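Local coordinates for arsenite methyltransferase (Chlamydomonas reinhardtii, PDB 5EVJ), which probably methylates trivalent arsenic, moving methyl groups from S-adenosylmethionine onto glutathione-bound arsenic to give mono-, di- and trimethylated products, at residues Arg57-Asp62 with Ala98-Lys103; Leu90-Gly95 with Met143-Gly148; Arg180-Ala185 with Asn228-Leu233; Tyr304-His309 with Gly322-Met327; Thr65-Lys70 with Ile125-Ala130. The protein carries 15 engineered substitutions. One frame throughout, in Å; residues are numbered along the deposited sequence.

In the fold
Contacts 1, 2 and 5 cluster on one flank of the methyltransferase fold, their centres 11 to 15 Å apart, and their segments interleave along the chain: helix 54-61 packs on helix 96-104, and helix 65-69 on the junction of helices 118-126 and 128-135. Tyr99, in contact 1, also touches residues of contacts 2 and 5. Contact 3, its centre about 21 Å from that of contact 2, lies further across the seven-stranded sheet and touches contact 2 where Leu90 packs on Val181. Contact 4 comes last in the chain, about 20 Å from contact 3 and without touching it, and seats the C-terminal part against strands 243-249 and 266-274. The N-terminal helices and the C-terminal part thus rest on separate regions of the Rossmann-like core.

Contact 1 (Arg57-Asp62 with Ala98-Lys103); sequences RAALAD and AYVAAK. Engineered in segment 98-103: Ala98 (natural residue Cys).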
# COMPACT_ATOMS: atom_id res chain seq x y z
N ARG A 57 -7.48 -11.21 -9.86
CA ARG A 57 -8.69 -11.54 -10.65
C ARG A 57 -9.31 -12.88 -10.23
O ARG A 57 -10.52 -12.94 -10.01
CB ARG A 57 -8.45 -11.53 -12.19
CG ARG A 57 -8.13 -10.16 -12.81
CD ARG A 57 -8.00 -10.15 -14.35
NE ARG A 57 -6.71 -10.65 -14.86
CZ ARG A 57 -6.49 -11.91 -15.26
NH1 ARG A 57 -5.28 -12.27 -15.68
NH2 ARG A 57 -7.46 -12.82 -15.23
N ALA A 58 -8.49 -13.93 -10.11
CA ALA A 58 -8.97 -15.26 -9.66
C ALA A 58 -9.70 -15.14 -8.31
O ALA A 58 -10.78 -15.68 -8.14
CB ALA A 58 -7.80 -16.25 -9.53
N ALA A 59 -9.12 -14.40 -7.38
CA ALA A 59 -9.65 -14.26 -6.01
C ALA A 59 -10.95 -13.44 -6.04
O ALA A 59 -11.90 -13.78 -5.35
CB ALA A 59 -8.61 -13.62 -5.09
N LEU A 60 -10.98 -12.39 -6.86
CA LEU A 60 -12.20 -11.58 -7.11
C LEU A 60 -13.38 -12.41 -7.66
O LEU A 60 -14.53 -12.20 -7.26
CB LEU A 60 -11.89 -10.44 -8.10
CG LEU A 60 -11.72 -8.93 -7.73
CD1 LEU A 60 -11.55 -8.55 -6.25
CD2 LEU A 60 -10.70 -8.20 -8.61
N ALA A 61 -13.11 -13.32 -8.59
CA ALA A 61 -14.22 -14.09 -9.18
C ALA A 61 -15.14 -14.66 -8.08
O ALA A 61 -16.34 -14.72 -8.25
CB ALA A 61 -13.70 -15.22 -10.07
N ASP A 62 -14.53 -15.03 -6.95
CA ASP A 62 -15.17 -15.80 -5.89
C ASP A 62 -15.63 -15.00 -4.68
O ASP A 62 -15.95 -15.63 -3.71
CB ASP A 62 -14.18 -16.82 -5.32
CG ASP A 62 -13.96 -18.00 -6.23
OD1 ASP A 62 -14.88 -18.37 -6.97
OD2 ASP A 62 -12.86 -18.56 -6.19
N ALA A 98 -10.39 -6.75 1.70
CA ALA A 98 -10.09 -7.66 2.82
C ALA A 98 -10.37 -9.11 2.41
O ALA A 98 -9.64 -10.03 2.82
CB ALA A 98 -10.88 -7.26 4.04
N TYR A 99 -11.38 -9.31 1.54
CA TYR A 99 -11.71 -10.67 1.11
C TYR A 99 -10.63 -11.18 0.22
O TYR A 99 -10.17 -12.29 0.35
CB TYR A 99 -13.05 -10.68 0.37
CG TYR A 99 -14.26 -10.82 1.30
CD1 TYR A 99 -14.38 -10.05 2.46
CD2 TYR A 99 -15.30 -11.72 1.01
CE1 TYR A 99 -15.48 -10.16 3.31
CE2 TYR A 99 -16.43 -11.81 1.87
CZ TYR A 99 -16.49 -11.06 3.02
OH TYR A 99 -17.57 -11.13 3.88
N VAL A 100 -10.13 -10.31 -0.66
CA VAL A 100 -9.06 -10.71 -1.51
C VAL A 100 -7.82 -11.01 -0.69
O VAL A 100 -7.13 -12.00 -0.93
CB VAL A 100 -8.74 -9.61 -2.52
CG1 VAL A 100 -7.46 -9.96 -3.27
CG2 VAL A 100 -9.96 -9.42 -3.42
N ALA A 101 -7.53 -10.16 0.28
CA ALA A 101 -6.32 -10.42 1.09
C ALA A 101 -6.44 -11.75 1.90
O ALA A 101 -5.48 -12.55 2.02
CB ALA A 101 -6.10 -9.25 2.01
N ALA A 102 -7.64 -11.96 2.46
CA ALA A 102 -7.94 -13.10 3.30
C ALA A 102 -7.58 -14.35 2.49
O ALA A 102 -7.01 -15.28 3.03
CB ALA A 102 -9.41 -13.11 3.63
N LYS A 103 -7.84 -14.32 1.20
CA LYS A 103 -7.40 -15.44 0.36
C LYS A 103 -5.90 -15.48 0.16
O LYS A 103 -5.22 -16.53 0.31
CB LYS A 103 -8.03 -15.37 -1.02
CG LYS A 103 -7.45 -16.51 -1.86
CD LYS A 103 -8.04 -16.61 -3.25
CE LYS A 103 -7.65 -17.94 -3.90
NZ LYS A 103 -6.15 -18.12 -3.93
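Leu60 and Val100 come nearest between these two helices: Leu60 CD1 is modelled 3.4 Å from Val100 CG2, the two side chains meeting at a slant, though the leucine's torsions lie off the usual rotamers. Beside them Ala59 points its methyl at helix 96-104 and finds two neighbours there. One is the stem of Lys103, whose CD sits 3.6 Å from Ala59 CB. The other is the second branch of valine, with Val100 CG1 at 4.2 Å from Ala59 CB, so the two methyls of Val100 are divided between Ala59 and Leu60. That division follows from chi1 of 172°, which sets CG1 anti to the backbone N and swings CG2 round to the side of the leucine. Lys103 runs out extended as far as CE, brings its CD methylene against Ala59, and bends at the last torsion; its ammonium has no share in the contact.

The helix axes pass 9.3 Å apart at 114°, and the backbones come closest where Ala59 CA and Val100 CA stand 5.8 Å from each other. Further out, Val100 also packs on Ile78 and Lys103 on Tyr131, while Tyr99 hydrogen-bonds the carbonyl of Ala124 through its hydroxyl. Helix 96-104, the first helix after the glycine-rich loop of the Rossmann-like domain, is therefore held on several sides, with helix 54-61 lying across it. The joint between the two segments is wholly aliphatic, lysine included, and rests on apolar packing, buried at Ala59 and Val100 and more open at Leu60 and Lys103.

Contact 2 (Leu90-Gly95 with Met143-Gly148); sequences LGAGSG and MTFIQG. Engineered in segment 90-95: Ala92 (natural residue Cys).
Phe145 carries its ring anti to its own carbonyl carbon (chi1 -67°), and a chi2 of -75° turns the ring so that its CE1 corner reaches the loop between strand 86-90 and helix 96-104. There Phe145 CE1 lies 4.4 Å from Ala92 CB, the methyl arriving at the ring edge and close to the ring plane. The same corner meets the backbone on the far side of the turn, with Gly95 CA at 4.5 Å from Phe145 CE1, approaching at a slant. Ala92 is an engineered substitution for cysteine, so the contact describes the modified protein.

Residues 90-95 read LGAGSG and leave the first strand of the sheet, consistent with the glycine-rich loop that forms the first conserved motif of class I S-adenosylmethionine-dependent methyltransferases; in relatives it runs alongside the cofactor. The chain folds here through a type II' turn from Ala92 to Gly95, with Gly93 taking the positive phi that its corner demands. Gly95 is the N-cap of helix 96-104. Its backbone angles (phi 117°) would jam a beta-carbon against the preceding carbonyl, and such a carbon would also come close to Phe145 CZ.

Outside the two segments the turn has polar fastenings: Asp115 accepts a hydrogen bond from Gly93 N, and Ser94 OG bonds to the carbonyl of Val67. The phenylalanine, on the outermost strand 143-147, is further enclosed by Ala98 and Tyr99 of helix 96-104 and by Ala124 and Ile125 of helix 118-126.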
# COMPACT_ATOMS: atom_id res chain seq x y z
N LEU A 90 -7.31 -0.62 5.98
CA LEU A 90 -7.88 0.64 6.45
C LEU A 90 -9.04 1.08 5.57
O LEU A 90 -8.83 1.33 4.42
CB LEU A 90 -6.84 1.74 6.44
CG LEU A 90 -5.61 1.65 7.35
CD1 LEU A 90 -4.82 2.94 7.15
CD2 LEU A 90 -5.91 1.45 8.83
N GLY A 91 -10.25 1.18 6.10
CA GLY A 91 -11.42 1.68 5.37
C GLY A 91 -11.96 0.53 4.58
O GLY A 91 -12.18 0.63 3.39
N ALA A 92 -12.17 -0.60 5.24
CA ALA A 92 -12.47 -1.81 4.51
C ALA A 92 -13.80 -1.77 3.79
O ALA A 92 -14.04 -2.58 2.87
CB ALA A 92 -12.42 -3.01 5.43
N GLY A 93 -14.67 -0.82 4.16
CA GLY A 93 -16.00 -0.73 3.52
C GLY A 93 -16.72 -2.11 3.61
O GLY A 93 -16.72 -2.78 4.64
N SER A 94 -17.28 -2.54 2.51
CA SER A 94 -18.01 -3.75 2.47
C SER A 94 -17.14 -5.01 2.35
O SER A 94 -17.69 -6.12 2.39
CB SER A 94 -18.91 -3.66 1.22
OG SER A 94 -18.13 -3.49 0.06
N GLY A 95 -15.84 -4.84 2.07
CA GLY A 95 -14.82 -5.87 2.38
C GLY A 95 -14.09 -6.46 1.16
O GLY A 95 -13.27 -7.36 1.31
N MET A 143 -10.73 -13.43 8.95
CA MET A 143 -11.04 -11.99 8.96
C MET A 143 -11.73 -11.51 10.25
O MET A 143 -12.53 -12.20 10.82
CB MET A 143 -11.91 -11.61 7.76
CG MET A 143 -11.29 -11.99 6.43
SD MET A 143 -12.29 -11.52 4.96
CE MET A 143 -13.09 -13.11 4.80
N THR A 144 -11.45 -10.28 10.63
CA THR A 144 -11.98 -9.61 11.78
C THR A 144 -12.27 -8.23 11.22
O THR A 144 -11.38 -7.56 10.66
CB THR A 144 -10.94 -9.48 12.92
OG1 THR A 144 -10.36 -10.76 13.23
CG2 THR A 144 -11.54 -8.85 14.21
N PHE A 145 -13.53 -7.83 11.30
CA PHE A 145 -13.89 -6.48 10.95
C PHE A 145 -14.24 -5.73 12.19
O PHE A 145 -15.00 -6.20 12.98
CB PHE A 145 -15.08 -6.55 10.03
CG PHE A 145 -14.75 -7.18 8.72
CD1 PHE A 145 -14.00 -6.45 7.76
CD2 PHE A 145 -15.10 -8.48 8.47
CE1 PHE A 145 -13.65 -7.04 6.56
CE2 PHE A 145 -14.77 -9.08 7.27
CZ PHE A 145 -14.07 -8.36 6.30
N ILE A 146 -13.64 -4.55 12.40
CA ILE A 146 -14.03 -3.76 13.56
C ILE A 146 -14.40 -2.35 13.14
O ILE A 146 -13.98 -1.86 12.09
CB ILE A 146 -12.95 -3.75 14.67
CG1 ILE A 146 -11.71 -3.00 14.25
CG2 ILE A 146 -12.53 -5.17 15.04
CD1 ILE A 146 -10.48 -3.59 14.89
N GLN A 147 -15.17 -1.70 14.01
CA GLN A 147 -15.67 -0.37 13.76
C GLN A 147 -14.72 0.65 14.33
O GLN A 147 -14.38 0.62 15.51
CB GLN A 147 -17.06 -0.21 14.41
CG GLN A 147 -17.64 1.20 14.34
CD GLN A 147 -19.05 1.22 13.73
OE1 GLN A 147 -19.31 2.00 12.81
NE2 GLN A 147 -19.97 0.36 14.23
N GLY A 148 -14.37 1.65 13.53
CA GLY A 148 -13.33 2.58 14.01
C GLY A 148 -13.04 3.74 13.12
O GLY A 148 -13.56 3.84 12.04

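Contact 3 (Arg180-Ala185 with Asn228-Leu233); sequences RVLSEA and NDFIRL. Engineered in segment 180-185: Ala185 (natural residue Cys).
Leu182 and Leu233 mark the nearest approach of two helical backbones that stay well separated, their CA atoms 8.3 Å apart, so the space between is bridged by side chains. Leu182 does most of the reaching. It points from helix 178-188 toward its partner, and a single methyl, CD2, makes both contacts. Leu182 CD2 lies 3.6 Å from Leu233 CD2 and nearly as close to the branch point, at 3.8 Å from Leu233 CG. On its other neighbour it approaches obliquely, with Leu182 CD2 at 4.1 Å from Phe230 CE1. Neither Phe230 nor Leu233 starts out aimed at helix 178-188; in both, CG stands anti to the backbone N (chi1 161° and 174°), and the ring and the isobutyl group then swing inward one helical turn apart to receive the methyl. Leu182 itself is modelled with a nearly eclipsed chi2 of 14°, so the exact placing of its two methyls deserves some caution.

Charged groups keep to the other faces of the helices. Arg232 NH1 bonds Asp229 OD1 at 3.0 Å, and Arg205 takes the second oxygen of that carboxylate. On helix 178-188, Arg180 pairs with Glu184 and with Asp154.

Helix 178-188 forms the crossover of a right-handed beta-alpha-beta unit between the neighbouring parallel strands 163-169 and 193-202, as expected in a Rossmann-like sheet, and helix 227-237 leads on toward edge strand 243-249. Leu182 also rests on Met195 and Phe230 meets the rings of Tyr201 and Tyr271, so both helices lie against strand 193-202, with the aromatic contacts extending to strand 266-274.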
# COMPACT_ATOMS: atom_id res chain seq x y z
N ARG A 180 -2.08 11.64 11.23
CA ARG A 180 -2.38 10.62 12.23
C ARG A 180 -2.59 9.24 11.67
O ARG A 180 -2.09 8.29 12.23
CB ARG A 180 -3.54 10.99 13.19
CG ARG A 180 -3.01 10.88 14.62
CD ARG A 180 -4.02 11.07 15.76
NE ARG A 180 -4.44 9.72 16.00
CZ ARG A 180 -4.23 9.02 17.11
NH1 ARG A 180 -3.68 9.55 18.19
NH2 ARG A 180 -4.63 7.76 17.10
N VAL A 181 -3.30 9.13 10.56
CA VAL A 181 -3.48 7.84 9.91
C VAL A 181 -2.09 7.27 9.55
O VAL A 181 -1.78 6.13 9.87
CB VAL A 181 -4.26 8.02 8.59
CG1 VAL A 181 -4.42 6.70 7.85
CG2 VAL A 181 -5.56 8.73 8.85
N LEU A 182 -1.25 8.11 8.94
CA LEU A 182 0.08 7.70 8.55
C LEU A 182 0.86 7.27 9.77
O LEU A 182 1.44 6.19 9.76
CB LEU A 182 0.79 8.84 7.79
CG LEU A 182 0.65 8.82 6.28
CD1 LEU A 182 -0.41 7.91 5.71
CD2 LEU A 182 0.48 10.20 5.68
N SER A 183 0.87 8.09 10.82
CA SER A 183 1.70 7.74 11.98
C SER A 183 1.15 6.50 12.74
O SER A 183 1.94 5.72 13.32
CB SER A 183 1.93 8.94 12.93
OG SER A 183 0.75 9.39 13.56
N GLU A 184 -0.16 6.29 12.63
CA GLU A 184 -0.76 5.07 13.21
C GLU A 184 -0.39 3.81 12.45
O GLU A 184 0.03 2.79 13.08
CB GLU A 184 -2.30 5.23 13.38
CG GLU A 184 -2.54 6.21 14.55
CD GLU A 184 -2.34 5.54 15.91
OE1 GLU A 184 -1.27 5.77 16.61
OE2 GLU A 184 -3.29 4.76 16.27
N ALA A 185 -0.52 3.87 11.10
CA ALA A 185 0.03 2.82 10.21
C ALA A 185 1.44 2.49 10.63
O ALA A 185 1.76 1.33 10.94
CB ALA A 185 0.02 3.27 8.76
N ASN A 228 4.31 15.49 -4.05
CA ASN A 228 5.57 15.64 -3.33
C ASN A 228 5.23 16.11 -1.92
O ASN A 228 6.01 15.95 -1.02
CB ASN A 228 6.54 16.63 -3.99
CG ASN A 228 7.27 16.04 -5.19
OD1 ASN A 228 7.73 14.92 -5.11
ND2 ASN A 228 7.39 16.81 -6.33
N ASP A 229 4.07 16.73 -1.71
CA ASP A 229 3.71 17.11 -0.34
C ASP A 229 3.33 15.85 0.45
O ASP A 229 3.57 15.76 1.62
CB ASP A 229 2.55 18.16 -0.28
CG ASP A 229 2.99 19.54 -0.66
OD1 ASP A 229 4.22 19.86 -0.59
OD2 ASP A 229 2.10 20.33 -0.99
N PHE A 230 2.72 14.87 -0.20
CA PHE A 230 2.44 13.64 0.46
C PHE A 230 3.72 12.96 0.92
O PHE A 230 3.84 12.48 2.09
CB PHE A 230 1.59 12.70 -0.40
CG PHE A 230 1.68 11.28 0.06
CD1 PHE A 230 0.95 10.87 1.19
CD2 PHE A 230 2.60 10.40 -0.52
CE1 PHE A 230 1.11 9.57 1.66
CE2 PHE A 230 2.75 9.08 -0.06
CZ PHE A 230 2.02 8.69 1.04
N ILE A 231 4.68 12.92 0.01
CA ILE A 231 5.97 12.28 0.30
C ILE A 231 6.60 12.90 1.57
O ILE A 231 7.09 12.18 2.47
CB ILE A 231 6.96 12.32 -0.95
CG1 ILE A 231 6.40 11.42 -2.11
CG2 ILE A 231 8.42 11.89 -0.56
CD1 ILE A 231 7.22 11.41 -3.42
N ARG A 232 6.56 14.22 1.62
CA ARG A 232 7.08 14.97 2.77
C ARG A 232 6.40 14.54 4.10
O ARG A 232 7.08 14.35 5.10
CB ARG A 232 6.89 16.52 2.60
CG ARG A 232 7.70 17.13 1.41
CD ARG A 232 7.40 18.62 1.11
NE ARG A 232 8.43 19.21 0.22
CZ ARG A 232 8.23 19.67 -1.04
NH1 ARG A 232 7.02 19.67 -1.58
NH2 ARG A 232 9.24 20.24 -1.74
N LEU A 233 5.07 14.43 4.08
CA LEU A 233 4.30 14.08 5.27
C LEU A 233 4.66 12.63 5.60
O LEU A 233 5.04 12.33 6.72
CB LEU A 233 2.84 14.23 4.96
CG LEU A 233 1.84 13.78 6.02
CD1 LEU A 233 1.95 14.57 7.37
CD2 LEU A 233 0.43 13.83 5.38

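Contact 4 (Tyr304-His309 with Gly322-Met327); sequences YDLDDH and GNTASM
Leu306 forks over helix 322-329, and its two methyls supply all the apolar contact between the segments. Leu306 CD2 meets Thr324 CG2 at 3.9 Å, methyl against methyl at a slant. Leu306 CD1 goes to the next turn of the helix, 4.1 Å from Met327 CB, where the two side chains stand roughly at a right angle. The leucine branches into the helix because CG is anti to the backbone N (chi1 172°), and Thr324 has its own methyl in the corresponding place, which leaves OG1 beside the backbone N. Met327 meets the leucine with its root, while its chain extends onward past CG. Phe274 of strand 266-274 and Arg243 of strand 243-249 also pack on both Leu306 and Met327.

The corner in the chain at Leu306 comes in a small antiparallel hairpin, strands 303-305 and 310-313, where Leu306 and Asp307 both face His310 as a classic beta bulge. Asp307 of the bulge also opens an Asx turn: Asp307 OD1 accepts from His309 N at 2.8 Å, with an N-H...O angle of 143°, the donor coming from the anti side of the carboxylate and 17° out of its plane. The same oxygen bonds to His310 ND1.

Polar ties between the two segments run through a third party. Arg243 NH1 makes a salt bridge to Asp307 OD2 and a hydrogen bond with Thr324 OG1, so one guanidinium nitrogen serves both the bulge and the helix.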
# COMPACT_ATOMS: atom_id res chain seq x y z
N TYR A 304 10.25 -9.80 -10.60
CA TYR A 304 9.47 -9.09 -9.59
C TYR A 304 9.70 -7.56 -9.62
O TYR A 304 10.86 -7.07 -9.53
CB TYR A 304 9.92 -9.58 -8.25
CG TYR A 304 9.20 -8.87 -7.13
CD1 TYR A 304 7.87 -9.16 -6.85
CD2 TYR A 304 9.86 -7.92 -6.35
CE1 TYR A 304 7.20 -8.50 -5.82
CE2 TYR A 304 9.22 -7.28 -5.31
CZ TYR A 304 7.89 -7.56 -5.06
OH TYR A 304 7.23 -6.91 -4.05
N ASP A 305 8.65 -6.81 -9.76
CA ASP A 305 8.74 -5.34 -9.53
C ASP A 305 8.65 -4.90 -8.06
O ASP A 305 7.56 -4.92 -7.47
CB ASP A 305 7.64 -4.61 -10.32
CG ASP A 305 7.75 -4.88 -11.86
OD1 ASP A 305 8.87 -4.79 -12.43
OD2 ASP A 305 6.71 -5.25 -12.45
N LEU A 306 9.77 -4.46 -7.48
CA LEU A 306 9.70 -3.75 -6.23
C LEU A 306 8.90 -2.46 -6.46
O LEU A 306 7.98 -2.12 -5.71
CB LEU A 306 11.10 -3.38 -5.74
CG LEU A 306 11.17 -2.44 -4.51
CD1 LEU A 306 10.57 -3.09 -3.24
CD2 LEU A 306 12.65 -2.14 -4.23
N ASP A 307 9.31 -1.67 -7.44
CA ASP A 307 8.64 -0.37 -7.67
C ASP A 307 8.89 -0.08 -9.12
O ASP A 307 9.57 -0.87 -9.78
CB ASP A 307 9.19 0.74 -6.76
CG ASP A 307 10.69 0.89 -6.85
OD1 ASP A 307 11.23 0.96 -7.98
OD2 ASP A 307 11.34 0.98 -5.77
N ASP A 308 8.39 1.05 -9.61
CA ASP A 308 8.46 1.33 -11.04
C ASP A 308 9.86 1.67 -11.56
O ASP A 308 10.00 1.86 -12.75
CB ASP A 308 7.49 2.43 -11.42
CG ASP A 308 7.82 3.76 -10.76
OD1 ASP A 308 8.86 3.91 -10.08
OD2 ASP A 308 6.98 4.67 -10.89
N HIS A 309 10.87 1.76 -10.68
CA HIS A 309 12.32 1.90 -11.11
C HIS A 309 13.17 0.70 -10.78
O HIS A 309 14.39 0.75 -10.92
CB HIS A 309 12.95 3.16 -10.50
CG HIS A 309 12.24 4.40 -10.93
ND1 HIS A 309 12.37 4.93 -12.20
CD2 HIS A 309 11.33 5.17 -10.29
CE1 HIS A 309 11.60 5.99 -12.31
NE2 HIS A 309 10.96 6.16 -11.17
N GLY A 322 21.36 1.02 -0.33
CA GLY A 322 20.92 0.60 1.05
C GLY A 322 19.41 0.42 1.17
O GLY A 322 18.91 -0.63 1.68
N ASN A 323 18.69 1.36 0.60
CA ASN A 323 17.25 1.39 0.82
C ASN A 323 16.62 0.21 0.18
O ASN A 323 15.86 -0.54 0.82
CB ASN A 323 16.58 2.69 0.30
CG ASN A 323 16.76 3.88 1.26
OD1 ASN A 323 17.37 3.76 2.35
ND2 ASN A 323 16.24 5.05 0.85
N THR A 324 16.89 0.08 -1.10
CA THR A 324 16.36 -0.98 -1.89
C THR A 324 16.83 -2.32 -1.28
O THR A 324 16.03 -3.24 -1.20
CB THR A 324 16.90 -0.86 -3.33
OG1 THR A 324 16.28 0.29 -3.94
CG2 THR A 324 16.52 -2.14 -4.11
N ALA A 325 18.10 -2.43 -0.87
CA ALA A 325 18.56 -3.70 -0.26
C ALA A 325 17.72 -4.02 1.01
O ALA A 325 17.43 -5.18 1.31
CB ALA A 325 20.07 -3.68 0.07
N SER A 326 17.35 -2.99 1.76
CA SER A 326 16.54 -3.16 2.96
C SER A 326 15.14 -3.58 2.56
O SER A 326 14.53 -4.44 3.23
CB SER A 326 16.47 -1.80 3.78
OG SER A 326 17.71 -1.55 4.44
N MET A 327 14.58 -2.94 1.54
CA MET A 327 13.22 -3.23 1.17
C MET A 327 12.92 -4.66 0.65
O MET A 327 11.75 -5.14 0.74
CB MET A 327 12.73 -2.24 0.11
CG MET A 327 12.76 -0.78 0.62
SD MET A 327 12.30 0.50 -0.59
CE MET A 327 12.53 2.00 0.39

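Contact 5 (Thr65-Lys70 with Ile125-Ala130); sequences TEVKEK and ISHADA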
# COMPACT_ATOMS: atom_id res chain seq x y z
N THR A 65 -20.71 -11.20 -4.78
CA THR A 65 -21.19 -10.07 -5.57
C THR A 65 -21.53 -8.81 -4.74
O THR A 65 -21.14 -7.67 -5.09
CB THR A 65 -22.45 -10.50 -6.37
OG1 THR A 65 -22.08 -11.51 -7.33
CG2 THR A 65 -23.00 -9.32 -7.13
N GLU A 66 -22.24 -9.01 -3.64
CA GLU A 66 -22.72 -7.88 -2.85
C GLU A 66 -21.53 -7.23 -2.15
O GLU A 66 -21.54 -6.03 -1.88
CB GLU A 66 -23.72 -8.36 -1.79
CG GLU A 66 -24.45 -7.19 -1.15
CD GLU A 66 -24.94 -7.46 0.27
OE1 GLU A 66 -24.44 -8.40 0.93
OE2 GLU A 66 -25.84 -6.72 0.72
N VAL A 67 -20.53 -8.03 -1.79
CA VAL A 67 -19.37 -7.49 -1.13
C VAL A 67 -18.60 -6.54 -2.08
O VAL A 67 -18.13 -5.45 -1.63
CB VAL A 67 -18.48 -8.62 -0.55
CG1 VAL A 67 -17.11 -8.06 -0.24
CG2 VAL A 67 -19.11 -9.17 0.73
N LYS A 68 -18.51 -6.95 -3.35
CA LYS A 68 -17.96 -6.13 -4.47
C LYS A 68 -18.84 -4.95 -4.91
O LYS A 68 -18.39 -3.79 -4.91
CB LYS A 68 -17.74 -6.96 -5.72
CG LYS A 68 -16.52 -7.86 -5.72
CD LYS A 68 -16.41 -8.65 -7.04
CE LYS A 68 -17.40 -9.82 -7.12
NZ LYS A 68 -17.13 -10.56 -8.38
N GLU A 69 -20.07 -5.23 -5.33
CA GLU A 69 -20.94 -4.14 -5.80
C GLU A 69 -20.98 -2.94 -4.85
O GLU A 69 -21.17 -1.81 -5.29
CB GLU A 69 -22.35 -4.64 -6.01
CG GLU A 69 -22.59 -5.23 -7.38
CD GLU A 69 -23.97 -5.83 -7.50
OE1 GLU A 69 -24.57 -6.20 -6.45
OE2 GLU A 69 -24.46 -5.94 -8.64
N LYS A 70 -20.77 -3.18 -3.56
CA LYS A 70 -20.84 -2.10 -2.57
C LYS A 70 -19.48 -1.48 -2.19
O LYS A 70 -19.33 -0.92 -1.12
CB LYS A 70 -21.61 -2.57 -1.30
CG LYS A 70 -23.06 -3.00 -1.57
CD LYS A 70 -23.92 -3.03 -0.33
CE LYS A 70 -25.34 -3.50 -0.67
NZ LYS A 70 -26.13 -3.80 0.56
N ILE A 125 -19.03 -8.51 7.47
CA ILE A 125 -19.23 -9.56 8.48
C ILE A 125 -20.20 -10.68 8.09
O ILE A 125 -19.92 -11.84 8.39
CB ILE A 125 -19.67 -8.98 9.83
CG1 ILE A 125 -18.56 -8.08 10.42
CG2 ILE A 125 -20.00 -10.12 10.81
CD1 ILE A 125 -19.08 -7.01 11.36
N SER A 126 -21.32 -10.35 7.44
CA SER A 126 -22.36 -11.37 7.17
C SER A 126 -21.91 -12.36 6.12
O SER A 126 -22.36 -13.49 6.10
CB SER A 126 -23.72 -10.78 6.77
OG SER A 126 -23.63 -10.07 5.56
N HIS A 127 -20.99 -11.95 5.26
CA HIS A 127 -20.59 -12.89 4.23
C HIS A 127 -19.34 -13.65 4.58
O HIS A 127 -18.96 -14.57 3.85
CB HIS A 127 -20.48 -12.20 2.88
CG HIS A 127 -21.80 -11.77 2.34
ND1 HIS A 127 -22.45 -10.63 2.80
CD2 HIS A 127 -22.63 -12.33 1.42
CE1 HIS A 127 -23.60 -10.51 2.15
NE2 HIS A 127 -23.72 -11.51 1.30
N ALA A 128 -18.72 -13.33 5.70
CA ALA A 128 -17.39 -13.89 5.98
C ALA A 128 -17.31 -15.41 5.99
O ALA A 128 -16.50 -15.99 5.25
CB ALA A 128 -16.79 -13.31 7.26
N ASP A 129 -18.13 -16.05 6.84
CA ASP A 129 -17.91 -17.46 7.15
C ASP A 129 -18.07 -18.28 5.91
O ASP A 129 -17.22 -19.17 5.57
CB ASP A 129 -18.83 -17.97 8.27
CG ASP A 129 -18.54 -17.29 9.63
OD1 ASP A 129 -17.36 -17.09 10.01
OD2 ASP A 129 -19.51 -16.97 10.35
N ALA A 130 -19.17 -17.97 5.22
CA ALA A 130 -19.57 -18.73 4.03
C ALA A 130 -18.49 -18.60 2.93
O ALA A 130 -18.17 -19.57 2.22
CB ALA A 130 -20.93 -18.25 3.53
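His127 reaches toward helix 65-69 and lies against Glu66 and Val67, each of which meets it differently. Val67 and His127 run past each other in opposite directions, so the valine branch covers the root of the imidazole: Val67 CG2 is 4.0 Å from His127 CB and 4.1 Å from His127 CG. Glu66 instead crosses the histidine at about a right angle near the ring's outer end, the carboxylate and ring planes 67° apart. It gets there by an extended chain with CG anti to the backbone N (chi1 -168°). Glu66 OE1 is modelled too near the ring for its exact position to be trusted, and beside His127 NE2 it is badly angled for a hydrogen bond.

The histidine sits at the junction between helices 118-126 and 128-135 of the Rossmann-like domain, where its ND1 bonds back to the carbonyl of Val123. Helix 65-69, from the N-terminal part, docks on this junction, and Val67 goes on to touch Tyr99 of helix 96-104.

The other carboxylate oxygen turns back along its own helix: Lys70 NZ forms a salt bridge with Glu66 OE2 at 2.9 Å, coming from the anti side and 32° out of the carboxylate plane. With an alanine in place of Glu66, the ammonium of Lys70 would probably be left without its carboxylate mate. The carbonyl of Lys70 receives a hydrogen bond from Gln120.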